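Local coordinates for protein peptide amidase (Stenotrophomonas maltophilia, PDB 1M22) that probably hydrolyses amide bonds, as a peptide amidase of the amidase signature family, at residues I182-D187 with D212-I217; R229-A234 with A264-Q269. One frame throughout, in Å; residues are numbered along the deposited sequence.

Contact 1. Residues I182-D187 with D212-I217; sequences IGTETD and DGIIPI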
loop_
_atom_site.group_PDB
_atom_site.type_symbol
_atom_site.label_atom_id
_atom_site.label_comp_id
_atom_site.label_asym_id
_atom_site.label_seq_id
_atom_site.Cartn_x
_atom_site.Cartn_y
_atom_site.Cartn_z
ATOM N N ILE A 182 6.755 -1.760 -0.461
ATOM C CA ILE A 182 5.578 -2.616 -0.441
ATOM C C ILE A 182 4.729 -2.231 0.764
ATOM O O ILE A 182 5.247 -2.048 1.875
ATOM C CB ILE A 182 5.937 -4.118 -0.288
ATOM C CG1 ILE A 182 6.935 -4.553 -1.364
ATOM C CG2 ILE A 182 4.667 -4.959 -0.377
ATOM C CD1 ILE A 182 6.420 -4.425 -2.778
ATOM N N GLY A 183 3.431 -2.091 0.536
ATOM C CA GLY A 183 2.516 -1.789 1.620
ATOM C C GLY A 183 1.438 -2.855 1.608
ATOM O O GLY A 183 1.522 -3.813 0.838
ATOM N N THR A 184 0.446 -2.723 2.484
ATOM C CA THR A 184 -0.673 -3.660 2.502
ATOM C C THR A 184 -1.941 -2.860 2.741
ATOM O O THR A 184 -1.907 -1.783 3.342
ATOM C CB THR A 184 -0.574 -4.765 3.608
ATOM O OG1 THR A 184 -0.823 -4.195 4.898
ATOM C CG2 THR A 184 0.782 -5.441 3.588
ATOM N N GLU A 185 -3.057 -3.378 2.243
ATOM C CA GLU A 185 -4.330 -2.707 2.420
ATOM C C GLU A 185 -5.432 -3.674 2.809
ATOM O O GLU A 185 -5.515 -4.794 2.295
ATOM C CB GLU A 185 -4.758 -1.966 1.139
ATOM C CG GLU A 185 -6.154 -1.324 1.268
ATOM C CD GLU A 185 -6.406 -0.146 0.328
ATOM O OE1 GLU A 185 -5.440 0.546 -0.067
ATOM O OE2 GLU A 185 -7.590 0.111 0.010
ATOM N N THR A 186 -6.262 -3.228 3.743
ATOM C CA THR A 186 -7.428 -3.976 4.186
ATOM C C THR A 186 -8.580 -3.057 3.762
ATOM O O THR A 186 -9.546 -3.498 3.148
ATOM C CB THR A 186 -7.389 -4.214 5.700
ATOM O OG1 THR A 186 -6.254 -5.038 6.007
ATOM C CG2 THR A 186 -8.659 -4.914 6.163
ATOM N N ASP A 187 -8.458 -1.771 4.081
ATOM C CA ASP A 187 -9.432 -0.769 3.650
ATOM C C ASP A 187 -8.796 0.622 3.694
ATOM O O ASP A 187 -8.849 1.318 4.713
ATOM C CB ASP A 187 -10.714 -0.778 4.491
ATOM C CG ASP A 187 -11.826 0.049 3.847
ATOM O OD1 ASP A 187 -11.511 1.037 3.150
ATOM O OD2 ASP A 187 -13.017 -0.277 4.027
ATOM N N ASP A 212 0.592 -14.854 2.078
ATOM C CA ASP A 212 1.318 -15.703 3.010
ATOM C C ASP A 212 2.504 -14.953 3.608
ATOM O O ASP A 212 3.209 -14.211 2.918
ATOM C CB ASP A 212 1.788 -16.994 2.336
ATOM C CG ASP A 212 2.061 -18.105 3.348
ATOM O OD1 ASP A 212 1.153 -18.428 4.149
ATOM O OD2 ASP A 212 3.178 -18.652 3.345
ATOM N N GLY A 213 2.706 -15.127 4.906
ATOM C CA GLY A 213 3.809 -14.463 5.569
ATOM C C GLY A 213 3.539 -13.020 5.945
ATOM O O GLY A 213 4.472 -12.270 6.219
ATOM N N ILE A 214 2.270 -12.624 5.954
ATOM C CA ILE A 214 1.906 -11.262 6.326
ATOM C C ILE A 214 0.975 -11.285 7.537
ATOM O O ILE A 214 0.001 -12.035 7.549
ATOM C CB ILE A 214 1.176 -10.528 5.169
ATOM C CG1 ILE A 214 2.049 -10.527 3.910
ATOM C CG2 ILE A 214 0.850 -9.096 5.587
ATOM C CD1 ILE A 214 1.394 -9.869 2.707
ATOM N N ILE A 215 1.287 -10.487 8.559
ATOM C CA ILE A 215 0.427 -10.402 9.744
ATOM C C ILE A 215 -0.876 -9.878 9.158
ATOM O O ILE A 215 -0.923 -8.796 8.575
ATOM C CB ILE A 215 1.002 -9.438 10.795
ATOM C CG1 ILE A 215 2.336 -9.995 11.299
ATOM C CG2 ILE A 215 0.018 -9.268 11.951
ATOM C CD1 ILE A 215 3.017 -9.141 12.349
ATOM N N PRO A 216 -1.962 -10.635 9.322
ATOM C CA PRO A 216 -3.253 -10.241 8.766
ATOM C C PRO A 216 -4.260 -9.445 9.565
ATOM O O PRO A 216 -4.075 -9.113 10.735
ATOM C CB PRO A 216 -3.848 -11.585 8.399
ATOM C CG PRO A 216 -3.499 -12.389 9.645
ATOM C CD PRO A 216 -2.043 -11.983 9.919
ATOM N N ILE A 217 -5.338 -9.135 8.856
ATOM C CA ILE A 217 -6.520 -8.526 9.434
ATOM C C ILE A 217 -7.640 -9.359 8.815
ATOM O O ILE A 217 -8.306 -10.113 9.509
ATOM C CB ILE A 217 -6.764 -7.045 9.062
ATOM C CG1 ILE A 217 -5.725 -6.142 9.731
ATOM C CG2 ILE A 217 -8.159 -6.635 9.555
ATOM C CD1 ILE A 217 -5.917 -4.665 9.433
#
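T186 and I217 form the tight half of this buried contact, and T184 and I214 the loose half. The first partner in each pair belongs to strand 180-185 or its immediate continuation, in the eleven-stranded mixed sheet of the amidase signature fold. The second lies in the long connection between strands 200-203 and 223-228; no hydrogen bond passes between 182-187 and 212-217 themselves.

The backbones are closer at the tight end, with the CA atoms of T186 and I217 7.0 Å apart; at the loose end, CA of T184 and CA of I214 are separated by 8.9 Å. Both branches of T186 meet the isoleucine. With OG1 beside the backbone N and the methyl anti to it (chi1 -64°), T186 rests its hydroxyl oxygen against the end of the extended I217 chain, OG1 to CD1 3.5 Å. Methyl CG2 of T186 meets CG2 of I217 at 3.8 Å, so the isoleucine is touched on two of its arms. The T186 hydroxyl itself is satisfied by a hydrogen bond to OD1 of D222, whose OD2 is hydrogen-bonded to the backbone N of I217. One carboxylate thus ties together the two residues that pack here.

At the loose end a single pair of methyls is involved, and the two side chains lie alongside each other, running opposite ways. T184 turns its OG1 between its own N and carbonyl carbon (chi1 73°), where it is hydrogen-bonded to NZ of the active-site K86 and to ND2 of N88. The strand therefore presents a polar group to the catalytic lysine while its methyl faces the loop: CG2 of T184 stands 4.2 Å from CG2 of I214.

Contact 2. Residues R229-A234 with A264-Q269; sequences RSVADA and ARLDPQ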
loop_
_atom_site.group_PDB
_atom_site.type_symbol
_atom_site.label_atom_id
_atom_site.label_comp_id
_atom_site.label_asym_id
_atom_site.label_seq_id
_atom_site.Cartn_x
_atom_site.Cartn_y
_atom_site.Cartn_z
ATOM N N ARG A 229 6.943 6.202 -6.800
ATOM C CA ARG A 229 6.759 7.579 -7.226
ATOM C C ARG A 229 6.121 7.665 -8.606
ATOM O O ARG A 229 5.586 8.709 -8.980
ATOM C CB ARG A 229 8.101 8.312 -7.218
ATOM C CG ARG A 229 8.663 8.539 -5.821
ATOM C CD ARG A 229 10.071 9.111 -5.883
ATOM N NE ARG A 229 10.996 8.184 -6.528
ATOM C CZ ARG A 229 11.569 7.148 -5.923
ATOM N NH1 ARG A 229 11.329 6.898 -4.641
ATOM N NH2 ARG A 229 12.372 6.346 -6.609
ATOM N N SER A 230 6.162 6.564 -9.353
ATOM C CA SER A 230 5.598 6.536 -10.699
ATOM C C SER A 230 4.831 5.251 -10.969
ATOM O O SER A 230 5.058 4.227 -10.325
ATOM C CB SER A 230 6.713 6.662 -11.738
ATOM O OG SER A 230 7.497 5.478 -11.769
ATOM N N VAL A 231 3.925 5.316 -11.938
ATOM C CA VAL A 231 3.138 4.155 -12.322
ATOM C C VAL A 231 4.042 3.070 -12.904
ATOM O O VAL A 231 3.826 1.887 -12.655
ATOM C CB VAL A 231 2.045 4.547 -13.345
ATOM C CG1 VAL A 231 1.305 3.302 -13.831
ATOM C CG2 VAL A 231 1.064 5.530 -12.707
ATOM N N ALA A 232 5.058 3.467 -13.668
ATOM C CA ALA A 232 5.976 2.493 -14.253
ATOM C C ALA A 232 6.685 1.688 -13.163
ATOM O O ALA A 232 6.855 0.477 -13.286
ATOM C CB ALA A 232 7.000 3.206 -15.130
ATOM N N ASP A 233 7.104 2.364 -12.096
ATOM C CA ASP A 233 7.776 1.685 -10.992
ATOM C C ASP A 233 6.811 0.721 -10.300
ATOM O O ASP A 233 7.181 -0.400 -9.947
ATOM C CB ASP A 233 8.302 2.704 -9.972
ATOM C CG ASP A 233 9.544 3.433 -10.452
ATOM O OD1 ASP A 233 9.961 3.224 -11.613
ATOM O OD2 ASP A 233 10.106 4.220 -9.657
ATOM N N ALA A 234 5.571 1.159 -10.098
ATOM C CA ALA A 234 4.581 0.304 -9.456
ATOM C C ALA A 234 4.323 -0.941 -10.302
ATOM O O ALA A 234 4.169 -2.044 -9.767
ATOM C CB ALA A 234 3.282 1.068 -9.247
ATOM N N ALA A 264 4.335 -3.764 -19.846
ATOM C CA ALA A 264 3.920 -3.757 -21.245
ATOM C C ALA A 264 2.652 -2.912 -21.386
ATOM O O ALA A 264 2.290 -2.493 -22.485
ATOM C CB ALA A 264 3.651 -5.182 -21.725
ATOM N N ARG A 265 1.984 -2.663 -20.263
ATOM C CA ARG A 265 0.754 -1.877 -20.253
ATOM C C ARG A 265 0.999 -0.384 -20.044
ATOM O O ARG A 265 0.052 0.392 -19.897
ATOM C CB ARG A 265 -0.192 -2.407 -19.167
ATOM C CG ARG A 265 -0.744 -3.807 -19.439
ATOM C CD ARG A 265 -1.896 -3.782 -20.440
ATOM N NE ARG A 265 -1.476 -3.404 -21.788
ATOM C CZ ARG A 265 -0.719 -4.160 -22.577
ATOM N NH1 ARG A 265 -0.293 -5.344 -22.159
ATOM N NH2 ARG A 265 -0.392 -3.733 -23.790
ATOM N N LEU A 266 2.266 0.021 -20.025
ATOM C CA LEU A 266 2.605 1.431 -19.860
ATOM C C LEU A 266 2.456 2.089 -21.235
ATOM O O LEU A 266 3.435 2.426 -21.906
ATOM C CB LEU A 266 4.032 1.571 -19.323
ATOM C CG LEU A 266 4.249 0.904 -17.956
ATOM C CD1 LEU A 266 5.722 0.960 -17.588
ATOM C CD2 LEU A 266 3.397 1.588 -16.887
ATOM N N ASP A 267 1.201 2.258 -21.636
ATOM C CA ASP A 267 0.837 2.827 -22.928
ATOM C C ASP A 267 0.408 4.290 -22.802
ATOM O O ASP A 267 -0.605 4.585 -22.176
ATOM C CB ASP A 267 -0.317 2.004 -23.508
ATOM C CG ASP A 267 -0.648 2.372 -24.937
ATOM O OD1 ASP A 267 -0.202 3.435 -25.409
ATOM O OD2 ASP A 267 -1.374 1.590 -25.588
ATOM N N PRO A 268 1.170 5.222 -23.403
ATOM C CA PRO A 268 0.824 6.645 -23.332
ATOM C C PRO A 268 -0.510 6.986 -24.011
ATOM O O PRO A 268 -1.052 8.077 -23.827
ATOM C CB PRO A 268 2.026 7.325 -23.990
ATOM C CG PRO A 268 2.492 6.307 -24.968
ATOM C CD PRO A 268 2.408 5.024 -24.178
ATOM N N GLN A 269 -1.033 6.047 -24.796
ATOM C CA GLN A 269 -2.317 6.229 -25.468
ATOM C C GLN A 269 -3.354 5.346 -24.768
ATOM O O GLN A 269 -4.413 5.040 -25.318
ATOM C CB GLN A 269 -2.209 5.841 -26.946
ATOM C CG GLN A 269 -1.284 6.748 -27.749
ATOM C CD GLN A 269 -1.309 6.458 -29.239
ATOM O OE1 GLN A 269 -0.662 7.148 -30.027
ATOM N NE2 GLN A 269 -2.058 5.434 -29.633
#
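The first turn of helix 231-241 faces the loop that follows a short 3-10 segment, and A232 and L266 come closest in backbone terms, with their CA atoms 6.6 Å apart. L266 sits at the centre of an inverse gamma turn, in which the N of D267 makes a weak bond to the O of R265, 2.8 Å away.

At this turn the L266 side chain points to the helix, and the leucine carries the whole contact. Its CD1 lies against the methyl of A232, 3.6 Å from CB. The other methyl, CD2, reaches over the backbone of the same alanine, 3.8 Å from A232 CA, and brushes CG1 of V231 at 4.1 Å. That valine branch extends anti to its backbone N (chi1 175°), and the V231 side chain as a whole runs antiparallel to that of L266. Both methyls of L266 thus lie against one side of A232. Helix 470-484 adds I474 and Y478 to the surroundings of L266, while V231 also touches V200 of the central sheet.

Each segment also has a local side-chain bond of its own. S230 is the N-cap of the helix: its OG accepts from the N of D233 at 3.2 Å, and is also hydrogen-bonded to D12. Beyond the leucine, D267 closes an Asx turn, with Q269 N approaching OD1 of D267 from above the carboxylate plane, 50° out of it, at 2.8 Å.

Polar bonds run from each segment to helix 470-484, from V231 N to E481 and from R265 to E475. Since no hydrogen bond or ion pair crosses between 229-234 and 264-269, what joins them directly is non-directional van der Waals contact of leucine methyls with an alanine and a valine.

Overall arrangement
Contacts 1 and 2 follow one another along the chain, and strand 223-228 connects them. It leaves the loop containing 212-217, pairs with strand 180-185 through backbone bonds of G183 with G225 and E185 with T223, and then leads into the helix start of contact 2. Their centres are 24 Å apart and their nearest atoms about 8 Å, without touching. Contact 1 is the more central, its centre 9 Å from that of the chain against 17 Å for contact 2. It also borders the active site: besides reaching K86, T184 has its nearest side-chain atoms about 5 Å from those of S165. Contact 2 lies away from these catalytic residues.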